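Local coordinates for RagB/SusD family nutrient uptake outer membrane protein (Bacteroides thetaiotaomicron, PDB 7KV2) that probably binds beta-glucan at the bacterial surface, as a SusD-family outer membrane protein of a human gut Bacteroides, at residues Val50-Tyr54 / Tyr212-Thr216; Ile148-Val152 / Ser193-Val197; Pro305-Pro309 / Leu362-Arg367. All coordinates share one frame; numbering follows the deposited sequence.

Overall arrangement
Contacts 1 and 2 belong to one helical region and touch each other: helix 137-162, which supplies half of contact 2, also underlies contact 1, with V215 against A149 and Y54 against L150. Contact 2 is apolar helix-to-helix packing, its inner side buried; contact 1 ties segment 50-54 to a loop through a tyrosine hydroxyl and an arginine. Contact 3, where two irregular loops combine a buried aromatic patch with a stacked arginine and bridging waters, lies across the chain's centre from contact 2. All three are partly buried, contact 3 farthest out, its centre about 27 Å from that of the chain against 17 and 19 Å for contacts 1 and 2. Chemistry here follows place in the fold.

Contact 1: residues Val50-Tyr54 / Tyr212-Thr216; sequences VVAAY and YGRVT
Y54 reaches from the last turn of helix 43-53, or just beyond it, to R214 and V215, in the loop that leads into helix 217-231, within the helical, TPR-like region characteristic of SusD proteins. Its hydroxyl makes the hydrogen bond across the contact. The backbone N of V215 donates to Y54 OH at 3.0 Å in a nearly straight bond, 167° at the hydrogen, arriving at the edge of the ring close to its plane. The same OH is hydrogen-bonded to Q146 of helix 137-162, so one polar atom joins three parts of the fold.

R214 is modelled in two conformers, and in the one described here it runs past the ring rather than lying on it: the guanidinium and ring planes stand 83° apart, and it is the aliphatic CD that comes within 3.6 Å of Y54 OH. A bend at chi2 turns the chain from the loop toward the helix, where its head meets two valines. V50 CG1 lies at the edge of the guanidinium, 3.7 Å from R214 NH1, while V51 CG2 approaches R214 NH2. NH1 also bonds to Q146 OE1, which is thus shared by the tyrosine and the arginine. V215 also sets its CG2 methyl beside the hydroxyl, 3.6 Å from Y54 OH.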
# COMPACT_ATOMS: atom_id res chain seq x y z
N VAL A 50 15.93 16.42 -3.09
CA VAL A 50 14.46 16.23 -3.12
C VAL A 50 14.17 14.90 -3.84
O VAL A 50 13.45 14.07 -3.27
CB VAL A 50 13.72 17.43 -3.74
CG1 VAL A 50 12.22 17.16 -3.86
CG2 VAL A 50 13.94 18.70 -2.92
N VAL A 51 14.77 14.66 -5.00
CA VAL A 51 14.63 13.38 -5.73
C VAL A 51 15.04 12.24 -4.80
O VAL A 51 14.26 11.27 -4.65
CB VAL A 51 15.42 13.38 -7.05
CG1 VAL A 51 15.41 12.01 -7.71
CG2 VAL A 51 14.89 14.44 -8.01
N ALA A 52 16.18 12.35 -4.12
CA ALA A 52 16.65 11.28 -3.20
C ALA A 52 15.61 11.00 -2.11
O ALA A 52 15.51 9.83 -1.69
CB ALA A 52 17.98 11.64 -2.60
N ALA A 53 14.86 11.99 -1.63
CA ALA A 53 13.88 11.83 -0.53
C ALA A 53 12.72 10.90 -0.94
O ALA A 53 12.03 10.40 -0.03
CB ALA A 53 13.33 13.14 -0.08
N TYR A 54 12.47 10.76 -2.25
CA TYR A 54 11.43 9.85 -2.80
C TYR A 54 11.92 8.40 -2.85
O TYR A 54 11.07 7.48 -2.98
CB TYR A 54 11.03 10.28 -4.22
CG TYR A 54 10.16 11.50 -4.34
CD1 TYR A 54 10.70 12.77 -4.40
CD2 TYR A 54 8.78 11.40 -4.42
CE1 TYR A 54 9.90 13.90 -4.52
CE2 TYR A 54 7.95 12.51 -4.56
CZ TYR A 54 8.51 13.78 -4.62
OH TYR A 54 7.71 14.88 -4.75
N TYR A 212 5.04 12.30 -13.11
CA TYR A 212 4.16 11.40 -12.31
C TYR A 212 5.05 10.72 -11.26
O TYR A 212 6.15 10.26 -11.61
CB TYR A 212 3.39 10.40 -13.19
CG TYR A 212 2.13 10.94 -13.82
CD1 TYR A 212 1.19 11.64 -13.08
CD2 TYR A 212 1.86 10.73 -15.17
CE1 TYR A 212 0.01 12.11 -13.64
CE2 TYR A 212 0.68 11.19 -15.74
CZ TYR A 212 -0.26 11.85 -14.97
OH TYR A 212 -1.44 12.28 -15.54
N GLY A 213 4.56 10.67 -10.03
CA GLY A 213 5.29 10.15 -8.86
C GLY A 213 5.59 11.27 -7.87
O GLY A 213 5.87 10.96 -6.71
N ARG A 214 5.59 12.54 -8.32
CA ARG A 214 5.86 13.69 -7.42
C ARG A 214 4.63 13.88 -6.53
O ARG A 214 3.51 13.55 -6.97
CB ARG A 214 6.19 14.98 -8.18
CG ARG A 214 7.47 14.95 -9.00
CD ARG A 214 8.76 15.14 -8.19
NE ARG A 214 9.91 15.48 -9.03
CZ ARG A 214 10.97 16.14 -8.59
NH1 ARG A 214 11.06 16.51 -7.33
NH2 ARG A 214 11.93 16.46 -9.43
N VAL A 215 4.82 14.39 -5.32
CA VAL A 215 3.71 14.80 -4.44
C VAL A 215 2.81 15.79 -5.20
O VAL A 215 3.34 16.69 -5.89
CB VAL A 215 4.27 15.41 -3.14
CG1 VAL A 215 3.18 15.99 -2.27
CG2 VAL A 215 5.07 14.36 -2.38
N THR A 216 1.51 15.61 -5.03
CA THR A 216 0.44 16.48 -5.55
C THR A 216 -0.50 16.82 -4.40
O THR A 216 -0.50 16.10 -3.36
CB THR A 216 -0.33 15.79 -6.67
OG1 THR A 216 -1.04 14.71 -6.03
CG2 THR A 216 0.59 15.33 -7.77

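Contact 2: residues Ile148-Val152 / Ser193-Val197; sequences IALRV and SLEEV
I148-V152 and S193-V197, short pieces of helices 137-162 and 183-200, run antiparallel with a signed crossing angle of -155° and axes 9.4 Å apart at closest approach. This is the close helix-against-helix packing expected of a TPR-like helical domain. I148 and V197 lie side by side, pointing oppositely, and their methyl groups meet at 3.6 Å, CG2 to CG2. That I148 methyl also touches the small side chain of S193, 3.7 Å from its CB. The CG2 branch of V152 reaches the same carbon, S193 CB, at 3.6 Å, so the serine fits between two branched side chains one helical turn apart on the facing helix.

L194 points past the partner helix at its root but turns its end inward. With CG anti to the carbonyl carbon (chi1 -66°) and an extended chi2 of -169°, CD2 is carried to V152, where it lies 3.7 Å from both CG1 and CG2. Helix 217-231 closes the inner side, where L223 touches V152, and Y224 and I227 touch L194. Replaced by alanine, L194 would probably leave both methyl groups of V152 without their leucine neighbour and open a gap toward helix 217-231.

S193 OG is bonded to the carbonyl of K189 in its own helix, leaving its CB to pack. The chemistry thus implies adhesion by shape and burial of methyl groups, with the polar ends of the side chains taking little part between these two segments.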
# COMPACT_ATOMS: atom_id res chain seq x y z
N ILE A 148 7.98 17.62 3.23
CA ILE A 148 7.15 17.51 4.46
C ILE A 148 6.03 16.47 4.22
O ILE A 148 5.71 15.68 5.11
CB ILE A 148 6.59 18.88 4.90
CG1 ILE A 148 7.71 19.87 5.24
CG2 ILE A 148 5.64 18.67 6.06
CD1 ILE A 148 7.18 21.30 5.45
N ALA A 149 5.46 16.45 3.02
CA ALA A 149 4.39 15.49 2.68
C ALA A 149 4.98 14.08 2.66
O ALA A 149 4.35 13.19 3.25
CB ALA A 149 3.76 15.84 1.35
N LEU A 150 6.14 13.88 2.03
CA LEU A 150 6.85 12.57 2.06
C LEU A 150 7.14 12.20 3.51
O LEU A 150 7.04 11.01 3.86
CB LEU A 150 8.12 12.62 1.23
CG LEU A 150 7.92 12.60 -0.29
CD1 LEU A 150 9.25 12.90 -0.97
CD2 LEU A 150 7.39 11.25 -0.78
N ARG A 151 7.51 13.17 4.34
CA ARG A 151 7.90 12.82 5.72
C ARG A 151 6.69 12.24 6.45
O ARG A 151 6.87 11.27 7.16
CB ARG A 151 8.45 14.04 6.47
CG ARG A 151 9.03 13.68 7.82
CD ARG A 151 9.94 14.81 8.34
NE ARG A 151 9.16 16.00 8.62
CZ ARG A 151 9.65 17.24 8.71
NH1 ARG A 151 10.94 17.47 8.55
NH2 ARG A 151 8.85 18.25 8.96
N VAL A 152 5.50 12.81 6.28
CA VAL A 152 4.24 12.32 6.90
C VAL A 152 3.93 10.93 6.31
O VAL A 152 3.50 10.05 7.09
CB VAL A 152 3.08 13.31 6.70
CG1 VAL A 152 1.77 12.77 7.26
CG2 VAL A 152 3.39 14.67 7.35
N SER A 193 1.58 18.93 10.07
CA SER A 193 2.49 19.01 8.89
C SER A 193 1.70 19.04 7.58
O SER A 193 2.03 19.85 6.71
CB SER A 193 3.47 17.87 8.89
OG SER A 193 4.44 18.02 9.91
N LEU A 194 0.68 18.19 7.45
CA LEU A 194 -0.16 18.18 6.23
C LEU A 194 -0.89 19.53 6.10
O LEU A 194 -1.00 20.01 4.95
CB LEU A 194 -1.15 17.01 6.26
CG LEU A 194 -0.52 15.62 6.20
CD1 LEU A 194 -1.60 14.56 5.97
CD2 LEU A 194 0.54 15.52 5.12
N GLU A 195 -1.41 20.09 7.19
CA GLU A 195 -2.09 21.42 7.18
C GLU A 195 -1.12 22.46 6.61
O GLU A 195 -1.52 23.25 5.75
CB GLU A 195 -2.59 21.76 8.58
CG GLU A 195 -3.81 20.96 8.99
CD GLU A 195 -4.28 21.03 10.45
OE1 GLU A 195 -3.54 21.55 11.30
OE2 GLU A 195 -5.38 20.52 10.71
N GLU A 196 0.13 22.43 7.06
CA GLU A 196 1.17 23.40 6.62
C GLU A 196 1.45 23.23 5.14
O GLU A 196 1.66 24.23 4.45
CB GLU A 196 2.48 23.17 7.35
CG GLU A 196 2.43 23.59 8.79
CD GLU A 196 3.72 23.24 9.51
OE1 GLU A 196 4.75 22.99 8.82
OE2 GLU A 196 3.68 23.19 10.76
N VAL A 197 1.58 21.99 4.67
CA VAL A 197 1.85 21.72 3.24
C VAL A 197 0.67 22.26 2.44
O VAL A 197 0.89 22.87 1.37
CB VAL A 197 2.04 20.21 2.98
CG1 VAL A 197 1.82 19.91 1.52
CG2 VAL A 197 3.39 19.74 3.48

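Contact 3: residues Pro305-Pro309 / Leu362-Arg367; sequences PYIWP and LSYTTR
The Y364 ring forms the apolar centre, meeting P305 and W308 where two irregular loops of the SusD-family region pack together. P305 begins a type II beta turn that ends at W308, and its CB makes a CH-pi contact over one face of Y364, 4.1 Å from the ring centroid. W308 presents its six-membered ring edge, CE3 lying 3.9 Å from Y364 CD1. The tyrosine ring reaches this position because chi1 of 71° sets CG over its own backbone, flanked by N and C, which tucks it beneath the turn. Its hydroxyl is bonded to D370, and W308 NE1 to the carbonyl of T312. Farther along the loop, P309 rests loosely against L362.

Outside this patch, the backbone N of T365 donates to Y306 O at 2.9 Å. Two waters extend the join. One accepts from Y306 N and donates to T365 O; the other donates to I307 O and is hydrogen-bonded to T365 OG1.

At the polar edge, the R367 guanidinium lies flat on Y306, with planes 13° apart, in a stacked cation-pi pair. I307 CG1 packs on the opposite face of that ring, so the aromatic group is held between an aliphatic and a charged neighbour. Beyond the stack, R367 bonds through NH1 to the carbonyl of W319 and through NH2 to a bound buffer molecule, probably from the crystallisation liquor. R367 CZ itself stands 3.7 Å from the centroid of the Y306 ring, just 9° off its normal.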
# COMPACT_ATOMS: atom_id res chain seq x y z
N PRO A 305 2.64 -18.22 -8.55
CA PRO A 305 2.66 -19.64 -8.21
C PRO A 305 4.07 -20.20 -8.39
O PRO A 305 4.80 -19.89 -9.30
CB PRO A 305 1.71 -20.34 -9.17
CG PRO A 305 1.02 -19.23 -9.92
CD PRO A 305 1.81 -17.95 -9.73
N TYR A 306 4.45 -21.05 -7.44
CA TYR A 306 5.78 -21.68 -7.40
C TYR A 306 5.90 -22.69 -8.55
O TYR A 306 5.02 -23.60 -8.70
CB TYR A 306 5.97 -22.33 -6.03
CG TYR A 306 7.39 -22.71 -5.69
CD1 TYR A 306 8.41 -21.78 -5.71
CD2 TYR A 306 7.69 -24.02 -5.30
CE1 TYR A 306 9.70 -22.12 -5.34
CE2 TYR A 306 8.98 -24.36 -4.92
CZ TYR A 306 9.97 -23.41 -4.92
OH TYR A 306 11.24 -23.74 -4.56
N ILE A 307 6.95 -22.52 -9.35
CA ILE A 307 7.31 -23.37 -10.52
C ILE A 307 6.10 -23.49 -11.45
O ILE A 307 5.83 -24.58 -12.02
CB ILE A 307 7.91 -24.71 -10.10
CG1 ILE A 307 8.76 -24.56 -8.83
CG2 ILE A 307 8.69 -25.30 -11.26
CD1 ILE A 307 9.36 -25.86 -8.34
N TRP A 308 5.39 -22.37 -11.61
CA TRP A 308 4.42 -22.21 -12.73
C TRP A 308 5.17 -22.38 -14.05
O TRP A 308 6.29 -21.90 -14.21
CB TRP A 308 3.76 -20.83 -12.65
CG TRP A 308 2.77 -20.58 -13.74
CD1 TRP A 308 2.99 -19.88 -14.89
CD2 TRP A 308 1.42 -21.06 -13.80
NE1 TRP A 308 1.83 -19.84 -15.62
CE2 TRP A 308 0.87 -20.57 -15.01
CE3 TRP A 308 0.60 -21.78 -12.93
CZ2 TRP A 308 -0.45 -20.85 -15.38
CZ3 TRP A 308 -0.70 -22.03 -13.29
CH2 TRP A 308 -1.21 -21.61 -14.52
N PRO A 309 4.58 -23.08 -15.05
CA PRO A 309 5.15 -23.06 -16.40
C PRO A 309 5.02 -21.67 -17.07
O PRO A 309 4.00 -21.37 -17.66
CB PRO A 309 4.33 -24.17 -17.07
CG PRO A 309 2.99 -24.16 -16.36
CD PRO A 309 3.36 -23.90 -14.91
N LEU A 362 0.11 -30.37 -17.36
CA LEU A 362 0.97 -29.44 -16.60
C LEU A 362 0.48 -29.37 -15.15
O LEU A 362 -0.75 -29.54 -14.90
CB LEU A 362 0.92 -28.05 -17.25
CG LEU A 362 1.51 -27.96 -18.66
CD1 LEU A 362 1.04 -26.69 -19.33
CD2 LEU A 362 3.03 -28.03 -18.61
N SER A 363 1.39 -29.05 -14.24
CA SER A 363 1.06 -28.65 -12.85
C SER A 363 1.98 -27.49 -12.46
O SER A 363 3.03 -27.29 -13.08
CB SER A 363 1.18 -29.81 -11.90
OG SER A 363 2.53 -30.26 -11.85
N TYR A 364 1.62 -26.75 -11.42
CA TYR A 364 2.59 -25.94 -10.66
C TYR A 364 2.83 -26.69 -9.34
O TYR A 364 2.09 -27.65 -9.10
CB TYR A 364 2.16 -24.47 -10.51
CG TYR A 364 1.00 -24.22 -9.58
CD1 TYR A 364 -0.30 -24.28 -10.04
CD2 TYR A 364 1.18 -23.89 -8.25
CE1 TYR A 364 -1.38 -24.08 -9.21
CE2 TYR A 364 0.11 -23.67 -7.40
CZ TYR A 364 -1.18 -23.79 -7.87
OH TYR A 364 -2.27 -23.57 -7.10
N THR A 365 3.73 -26.18 -8.51
CA THR A 365 4.08 -26.72 -7.19
C THR A 365 3.29 -25.97 -6.10
O THR A 365 3.63 -24.83 -5.79
CB THR A 365 5.60 -26.71 -6.99
OG1 THR A 365 6.16 -27.52 -8.03
CG2 THR A 365 5.98 -27.29 -5.64
N THR A 366 2.22 -26.59 -5.61
CA THR A 366 1.38 -26.00 -4.55
C THR A 366 2.26 -25.88 -3.30
O THR A 366 3.09 -26.80 -3.07
CB THR A 366 0.10 -26.82 -4.30
OG1 THR A 366 0.39 -28.14 -3.82
CG2 THR A 366 -0.76 -26.92 -5.56
N ARG A 367 2.13 -24.78 -2.58
CA ARG A 367 2.91 -24.58 -1.34
C ARG A 367 1.93 -24.46 -0.17
O ARG A 367 0.77 -24.82 -0.31
CB ARG A 367 3.84 -23.39 -1.53
CG ARG A 367 5.03 -23.70 -2.40
CD ARG A 367 6.07 -22.60 -2.30
NE ARG A 367 7.36 -23.15 -1.95
CZ ARG A 367 8.42 -22.44 -1.70
NH1 ARG A 367 8.36 -21.12 -1.76
NH2 ARG A 367 9.56 -23.04 -1.41
O HOH W 1 2.77 -22.21 -5.44
O HOH W 2 5.84 -27.32 -10.72